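Local coordinates for protein GNAT family acetyltransferase (Mycobacterium smegmatis, PDB 6C30) that probably transfers an acetyl group from acetyl-CoA to an amino group, perhaps the N-terminus of a protein, as a RimJ-type GNAT acetyltransferase, at residues 72-75 with 76-80; 58-61 with 62-66; 20-24 with 25-29. All coordinates share one frame; numbering follows the deposited sequence. Where two conformers were deposited one is given.

Contact 1: 72-75 with 76-80; sequences PSIC and SGLRA
Ile74 and Leu78 stand one turn apart on helix 71-83, side by side and pointing the same way, with a methyl-to-methyl touch of 4.1 Å from Ile74 CG2 to Leu78 CD1. The branched end of Leu78 leans back over the preceding turn, and its CG comes within 3.4 Å of Ile74 O. Branched aliphatic residues suit this partly exposed stripe: the leucine branch lies against Ile74 O, and the two side chains form an apolar strip along the helix; Leu78 also reaches the loop residue Met87.

One position further round, Cys75 meets the aliphatic shaft of Arg79, with SG 3.9 Å from Arg79 CD. The sulfur extends anti to the backbone N (chi1 -174°), and the compact, weakly polar thiol fits a buried place that Met34 also covers. Arg79 keeps its methylenes close to the helix, CG lying 3.3 Å from Cys75 O, and then bends at chi3 (62°). The guanidinium finds its partners beyond the turn: NH1 donates to Val32 O and NH2 to a bound glycerol, while the side chain packs on Ala218 of the second subunit.

Backbone bonds set the spacing of both pairs. Leu78 N donates to Ile74 O over 2.9 Å, and Arg79 N to Cys75 O over the same length, 2.9 Å. Ser76 N and Gly77 N repeat the step to Pro72 O and Ser73 O. Pro72 belongs in the first turn, where a missing N-H breaks no helical bond.

Such i to i+4 pairing is the signature of a regular alpha helix, here the last helix in the chain connection that leads from strand 25-31 to its antiparallel neighbour 88-94 in the GNAT fold.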
loop_
_atom_site.group_PDB
_atom_site.type_symbol
_atom_site.label_atom_id
_atom_site.label_comp_id
_atom_site.label_asym_id
_atom_site.label_seq_id
_atom_site.Cartn_x
_atom_site.Cartn_y
_atom_site.Cartn_z
ATOM N N PRO A 72 -5.131 -13.135 -15.810
ATOM C CA PRO A 72 -6.383 -12.378 -15.918
ATOM C C PRO A 72 -7.648 -13.200 -15.627
ATOM O O PRO A 72 -8.491 -12.729 -14.870
ATOM C CB PRO A 72 -6.353 -11.874 -17.366
ATOM C CG PRO A 72 -4.881 -11.632 -17.597
ATOM C CD PRO A 72 -4.237 -12.858 -16.952
ATOM N N SER A 73 -7.764 -14.414 -16.156
ATOM C CA SER A 73 -8.963 -15.195 -15.845
ATOM C C SER A 73 -9.032 -15.619 -14.377
ATOM O O SER A 73 -10.111 -15.669 -13.795
ATOM C CB SER A 73 -9.048 -16.421 -16.753
ATOM O OG SER A 73 -9.374 -16.017 -18.085
ATOM N N ILE A 74 -7.882 -15.912 -13.778
ATOM C CA ILE A 74 -7.861 -16.281 -12.366
ATOM C C ILE A 74 -8.267 -15.089 -11.498
ATOM O O ILE A 74 -9.145 -15.191 -10.626
ATOM C CB ILE A 74 -6.472 -16.810 -11.971
ATOM C CG1 ILE A 74 -6.212 -18.147 -12.672
ATOM C CG2 ILE A 74 -6.350 -16.942 -10.455
ATOM C CD1 ILE A 74 -4.787 -18.643 -12.562
ATOM N N CYS A 75 -7.652 -13.942 -11.769
ATOM C CA CYS A 75 -7.953 -12.734 -11.033
ATOM C C CYS A 75 -9.423 -12.333 -11.211
ATOM O O CYS A 75 -10.096 -11.978 -10.248
ATOM C CB CYS A 75 -7.013 -11.619 -11.490
ATOM S SG CYS A 75 -7.152 -10.103 -10.549
ATOM N N SER A 76 -9.915 -12.390 -12.448
ATOM C CA SER A 76 -11.319 -12.061 -12.696
ATOM C C SER A 76 -12.258 -12.988 -11.919
ATOM O O SER A 76 -13.251 -12.534 -11.341
ATOM C CB SER A 76 -11.637 -12.125 -14.192
ATOM O OG SER A 76 -11.158 -10.974 -14.869
ATOM N N GLY A 77 -11.936 -14.277 -11.892
ATOM C CA GLY A 77 -12.748 -15.227 -11.149
ATOM C C GLY A 77 -12.765 -14.939 -9.658
ATOM O O GLY A 77 -13.817 -14.993 -9.019
ATOM N N LEU A 78 -11.589 -14.660 -9.092
ATOM C CA LEU A 78 -11.505 -14.309 -7.672
ATOM C C LEU A 78 -12.316 -13.063 -7.349
ATOM O O LEU A 78 -13.052 -13.019 -6.368
ATOM C CB LEU A 78 -10.047 -14.089 -7.253
ATOM C CG LEU A 78 -9.176 -15.345 -7.260
ATOM C CD1 LEU A 78 -7.701 -14.984 -7.099
ATOM C CD2 LEU A 78 -9.615 -16.316 -6.169
ATOM N N ARG A 79 -12.176 -12.045 -8.191
ATOM C CA ARG A 79 -12.885 -10.797 -7.976
ATOM C C ARG A 79 -14.396 -10.961 -8.173
ATOM O O ARG A 79 -15.182 -10.312 -7.475
ATOM C CB ARG A 79 -12.312 -9.712 -8.892
ATOM C CG ARG A 79 -10.882 -9.322 -8.488
ATOM C CD ARG A 79 -10.336 -8.148 -9.280
ATOM N NE ARG A 79 -11.136 -6.956 -9.052
ATOM C CZ ARG A 79 -10.900 -6.058 -8.099
ATOM N NH1 ARG A 79 -9.867 -6.191 -7.268
ATOM N NH2 ARG A 79 -11.707 -5.019 -7.982
ATOM N N ALA A 80 -14.803 -11.842 -9.084
ATOM C CA ALA A 80 -16.229 -12.121 -9.258
ATOM C C ALA A 80 -16.821 -12.784 -8.010
ATOM O O ALA A 80 -17.898 -12.409 -7.542
ATOM C CB ALA A 80 -16.448 -12.983 -10.474
#

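Contact 2: 58-61 with 62-66; sequences TGMD and WKVRH
Asp61 is the N-cap of the short helix 62-65, and its carboxylate bends over the first turn to take up backbone N-H groups that lack a preceding carbonyl. OD2 accepts from Lys63 N at 2.9 Å, the donor standing well above the carboxylate plane, and only weakly from Val64 N. With CG anti to the backbone N (chi1 179°), the short acid swings forward over this turn. Lys63 meets the carboxylate twice, by its backbone N and by its ammonium, because bends at chi3 and chi4 curl the chain back until NZ lies 3.4 Å from Asp61 OD2, a salt bridge whose hydrogen bonds are weak. Asp61 thus serves helix and lysine with one group, and the negative charge probably sits favourably beside the N-H groups of the first turn.

Met60 and Arg65 flank the cap at the positions used by a hydrophobic staple, although here Arg65 meets Met60 chiefly with its aliphatic part. Flexible Met60 crosses that shaft, its SD resting 3.8 Å from Arg65 CB. Further out, Thr58 CG2 sits over one face of the guanidinium, 4.1 Å from Arg65 NE. The backbone of the same arginine is fixed by a bond from Arg65 N to Asp61 O, 3.0 Å long.

Trp62, the first residue of the helix, turns toward the protein, with NE1 donating to Arg44 O and its ring packing against Gln48 and Leu51. The His66 ring comes over one face of the indole and places CE1 3.2 Å above the plane, over its centre. Imidazole suits this spot because it can bond at both ends: NE2 pairs with Arg44 NH2, while ND1 donates over 2.9 Å to Trp62 O in the carbonyl plane, on a lone pair of an oxygen that also accepts from His66 N.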
loop_
_atom_site.group_PDB
_atom_site.type_symbol
_atom_site.label_atom_id
_atom_site.label_comp_id
_atom_site.label_asym_id
_atom_site.label_seq_id
_atom_site.Cartn_x
_atom_site.Cartn_y
_atom_site.Cartn_z
ATOM N N THR A 58 -5.040 -28.917 -10.216
ATOM C CA THR A 58 -5.789 -28.103 -11.174
ATOM C C THR A 58 -6.084 -28.854 -12.459
ATOM O O THR A 58 -6.868 -28.384 -13.282
ATOM C CB THR A 58 -5.022 -26.829 -11.554
ATOM O OG1 THR A 58 -3.767 -27.200 -12.129
ATOM C CG2 THR A 58 -4.784 -25.948 -10.337
ATOM N N GLY A 59 -5.428 -29.993 -12.649
ATOM C CA GLY A 59 -5.602 -30.775 -13.857
ATOM C C GLY A 59 -4.791 -30.244 -15.020
ATOM O O GLY A 59 -4.990 -30.639 -16.167
ATOM N N MET A 60 -3.871 -29.333 -14.744
ATOM C CA MET A 60 -3.013 -28.875 -15.821
ATOM C C MET A 60 -1.582 -28.701 -15.345
ATOM O O MET A 60 -1.299 -28.719 -14.142
ATOM C CB MET A 60 -3.543 -27.577 -16.420
ATOM C CG MET A 60 -3.343 -26.383 -15.536
ATOM S SD MET A 60 -4.211 -24.916 -16.134
ATOM C CE MET A 60 -5.832 -25.188 -15.454
ATOM N N ASP A 61 -0.678 -28.566 -16.303
ATOM C CA ASP A 61 0.721 -28.420 -16.000
ATOM C C ASP A 61 0.939 -27.142 -15.203
ATOM O O ASP A 61 0.325 -26.115 -15.490
ATOM C CB ASP A 61 1.531 -28.401 -17.291
ATOM C CG ASP A 61 2.999 -28.229 -17.047
ATOM O OD1 ASP A 61 3.652 -29.208 -16.628
ATOM O OD2 ASP A 61 3.499 -27.111 -17.272
ATOM N N TRP A 62 1.809 -27.208 -14.204
ATOM C CA TRP A 62 2.089 -26.067 -13.335
ATOM C C TRP A 62 2.523 -24.851 -14.128
ATOM O O TRP A 62 2.157 -23.716 -13.789
ATOM C CB TRP A 62 3.173 -26.426 -12.322
ATOM C CG TRP A 62 3.385 -25.382 -11.267
ATOM C CD1 TRP A 62 4.244 -24.316 -11.311
ATOM C CD2 TRP A 62 2.727 -25.313 -10.002
ATOM N NE1 TRP A 62 4.157 -23.594 -10.147
ATOM C CE2 TRP A 62 3.230 -24.184 -9.326
ATOM C CE3 TRP A 62 1.756 -26.100 -9.371
ATOM C CZ2 TRP A 62 2.792 -23.816 -8.049
ATOM C CZ3 TRP A 62 1.323 -25.734 -8.107
ATOM C CH2 TRP A 62 1.839 -24.599 -7.461
ATOM N N LYS A 63 3.320 -25.069 -15.173
ATOM C CA LYS A 63 3.879 -23.958 -15.928
ATOM C C LYS A 63 2.832 -23.311 -16.818
ATOM O O LYS A 63 2.937 -22.127 -17.142
ATOM C CB LYS A 63 5.082 -24.428 -16.749
ATOM C CG LYS A 63 6.230 -24.913 -15.865
ATOM C CD LYS A 63 7.457 -25.305 -16.673
ATOM C CE LYS A 63 7.196 -26.542 -17.517
ATOM N NZ LYS A 63 6.772 -27.719 -16.695
ATOM N N VAL A 64 1.816 -24.078 -17.191
ATOM C CA VAL A 64 0.712 -23.540 -17.974
ATOM C C VAL A 64 -0.200 -22.731 -17.061
ATOM O O VAL A 64 -0.584 -21.602 -17.382
ATOM C CB VAL A 64 -0.082 -24.660 -18.674
ATOM C CG1 VAL A 64 -1.355 -24.106 -19.295
ATOM C CG2 VAL A 64 0.785 -25.336 -19.724
ATOM N N ARG A 65 -0.535 -23.308 -15.916
ATOM C CA ARG A 65 -1.399 -22.663 -14.938
ATOM C C ARG A 65 -0.834 -21.324 -14.481
ATOM O O ARG A 65 -1.585 -20.368 -14.280
ATOM C CB ARG A 65 -1.619 -23.583 -13.728
ATOM C CG ARG A 65 -2.351 -22.947 -12.551
ATOM C CD ARG A 65 -3.798 -22.583 -12.896
ATOM N NE ARG A 65 -4.517 -22.133 -11.708
ATOM C CZ ARG A 65 -5.814 -21.846 -11.679
ATOM N NH1 ARG A 65 -6.539 -21.948 -12.785
ATOM N NH2 ARG A 65 -6.380 -21.443 -10.547
ATOM N N HIS A 66 0.483 -21.247 -14.323
ATOM C CA HIS A 66 1.080 -20.057 -13.722
ATOM C C HIS A 66 1.841 -19.174 -14.694
ATOM O O HIS A 66 2.625 -18.319 -14.283
ATOM C CB HIS A 66 1.976 -20.481 -12.555
ATOM C CG HIS A 66 1.218 -21.156 -11.463
ATOM N ND1 HIS A 66 1.149 -22.527 -11.339
ATOM C CD2 HIS A 66 0.455 -20.652 -10.465
ATOM C CE1 HIS A 66 0.383 -22.835 -10.310
ATOM N NE2 HIS A 66 -0.050 -21.713 -9.760
#

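Contact 3: 20-24 with 25-29; sequences LRVPA and GVVGL
Leu20 and Val27 pair across a tight antiparallel beta hairpin, whose strands 17-22 and 25-31 are joined by a type I turn running from Val22 to Gly25. Leu20 N donates to Val27 O at 2.8 Å, and Val27 N returns a bond to Leu20 O.

On the face carrying Leu20, Val22 and Val27, beta-branched and aliphatic residues make an apolar surface; Met137 of helix 130-143 covers Leu20 and Val27, Ala133 covers Val27, and Leu208 of helix 204-217 also packs on Leu20. Val22 has CG2 between the backbone N and the carbonyl carbon, which directs this methyl across the hairpin. Val27 was modelled in two conformers; in one of them its CG2 lies 3.8 Å from Val22 CG2 and touches Leu20 CB as well.

On the other face, Arg21 runs out with CG anti to its N (chi1 -179°) and then folds at chi3 (-86°), laying one face of the guanidinium over Val26. The nearest atoms are Arg21 NH2 and Val26 CG2, 3.5 Å apart. The valine gives an apolar platform, while NE reaches a bound glycerol and the side chain also touches Glu215 of helix 204-217.

Pro23, with its ring-restricted phi, fits the first corner of the turn, and Ala24 follows with its carbonyl bonded to Arg35 of the second subunit. Gly25 has backbone angles at which a CB would press against Ala24 O. Its O accepts from Val22 N at 3.0 Å, whereas its own N approaches Val22 O from above the carbonyl plane, also at 3.0 Å.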
loop_
_atom_site.group_PDB
_atom_site.type_symbol
_atom_site.label_atom_id
_atom_site.label_comp_id
_atom_site.label_asym_id
_atom_site.label_seq_id
_atom_site.Cartn_x
_atom_site.Cartn_y
_atom_site.Cartn_z
ATOM N N LEU A 20 1.092 -2.919 8.989
ATOM C CA LEU A 20 1.756 -3.208 10.251
ATOM C C LEU A 20 3.239 -3.057 10.042
ATOM O O LEU A 20 3.733 -3.264 8.927
ATOM C CB LEU A 20 1.460 -4.629 10.726
ATOM C CG LEU A 20 0.009 -5.096 10.781
ATOM C CD1 LEU A 20 -0.015 -6.514 11.301
ATOM C CD2 LEU A 20 -0.807 -4.172 11.672
ATOM N N ARG A 21 3.969 -2.725 11.100
ATOM C CA ARG A 21 5.402 -2.933 11.049
ATOM C C ARG A 21 5.720 -4.111 11.958
ATOM O O ARG A 21 5.375 -4.091 13.147
ATOM C CB ARG A 21 6.195 -1.687 11.461
ATOM C CG ARG A 21 7.693 -1.933 11.363
ATOM C CD ARG A 21 8.531 -0.663 11.486
ATOM N NE ARG A 21 8.730 0.069 10.229
ATOM C CZ ARG A 21 9.497 -0.339 9.218
ATOM N NH1 ARG A 21 10.118 -1.512 9.262
ATOM N NH2 ARG A 21 9.632 0.425 8.143
ATOM N N VAL A 22 6.337 -5.134 11.372
ATOM C CA VAL A 22 6.705 -6.372 12.057
ATOM C C VAL A 22 8.186 -6.624 11.755
ATOM O O VAL A 22 8.775 -5.872 10.987
ATOM C CB VAL A 22 5.807 -7.547 11.605
ATOM C CG1 VAL A 22 4.370 -7.325 12.057
ATOM C CG2 VAL A 22 5.897 -7.740 10.102
ATOM N N PRO A 23 8.806 -7.649 12.377
ATOM C CA PRO A 23 10.244 -7.841 12.131
ATOM C C PRO A 23 10.655 -7.887 10.653
ATOM O O PRO A 23 11.712 -7.370 10.305
ATOM C CB PRO A 23 10.523 -9.178 12.815
ATOM C CG PRO A 23 9.613 -9.147 13.995
ATOM C CD PRO A 23 8.344 -8.476 13.510
ATOM N N ALA A 24 9.826 -8.458 9.791
ATOM C CA ALA A 24 10.190 -8.580 8.384
ATOM C C ALA A 24 10.164 -7.247 7.620
ATOM O O ALA A 24 10.835 -7.099 6.600
ATOM C CB ALA A 24 9.266 -9.592 7.693
ATOM N N GLY A 25 9.378 -6.295 8.114
ATOM C CA GLY A 25 9.221 -5.016 7.442
ATOM C C GLY A 25 7.797 -4.520 7.552
ATOM O O GLY A 25 7.089 -4.832 8.506
ATOM N N VAL A 26 7.381 -3.716 6.580
ATOM C CA VAL A 26 6.003 -3.249 6.554
ATOM C C VAL A 26 5.146 -4.273 5.812
ATOM O O VAL A 26 5.421 -4.604 4.653
ATOM C CB VAL A 26 5.884 -1.864 5.879
ATOM C CG1 VAL A 26 4.429 -1.408 5.842
ATOM C CG2 VAL A 26 6.750 -0.838 6.631
ATOM N N VAL A 27 4.128 -4.801 6.484
ATOM C CA VAL A 27 3.245 -5.779 5.856
ATOM C C VAL A 27 1.812 -5.271 5.809
ATOM O O VAL A 27 1.361 -4.559 6.700
ATOM C CB VAL A 27 3.272 -7.136 6.586
ATOM C CG1 VAL A 27 4.653 -7.774 6.483
ATOM C CG2 VAL A 27 2.822 -6.981 8.032
ATOM N N GLY A 28 1.092 -5.621 4.750
ATOM C CA GLY A 28 -0.294 -5.221 4.613
ATOM C C GLY A 28 -1.001 -6.181 3.671
ATOM O O GLY A 28 -0.346 -6.975 2.976
ATOM N N LEU A 29 -2.331 -6.122 3.677
ATOM C CA LEU A 29 -3.183 -6.866 2.734
ATOM C C LEU A 29 -3.918 -5.898 1.834
ATOM O O LEU A 29 -4.432 -4.888 2.303
ATOM C CB LEU A 29 -4.213 -7.730 3.464
ATOM C CG LEU A 29 -3.718 -8.738 4.506
ATOM C CD1 LEU A 29 -4.879 -9.563 5.051
ATOM C CD2 LEU A 29 -2.657 -9.650 3.887
#

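Along the chain the order is contact 3, contact 2, contact 1. Contact 2 caps helix 62-65 and contact 1 lies on the next helix, 71-83; their centres are about 16 Å apart, and they touch: Ile74 CD1 lies 3.5 Å from Arg65 CZ, so Arg65 packs against the next helix. Contact 3 stands apart on the hairpin, its centre about 26 Å from contact 1 and about 31 Å from contact 2. Contacts 1 and 3 nevertheless both face the second subunit, through Arg79 in one and Ala24 and Val26 in the other. Arg79 and Arg21 each bind glycerol, probably from the crystallisation liquor; with no substrate or cofactor bound in this apo form, the glycerols alone do not show where the active site lies.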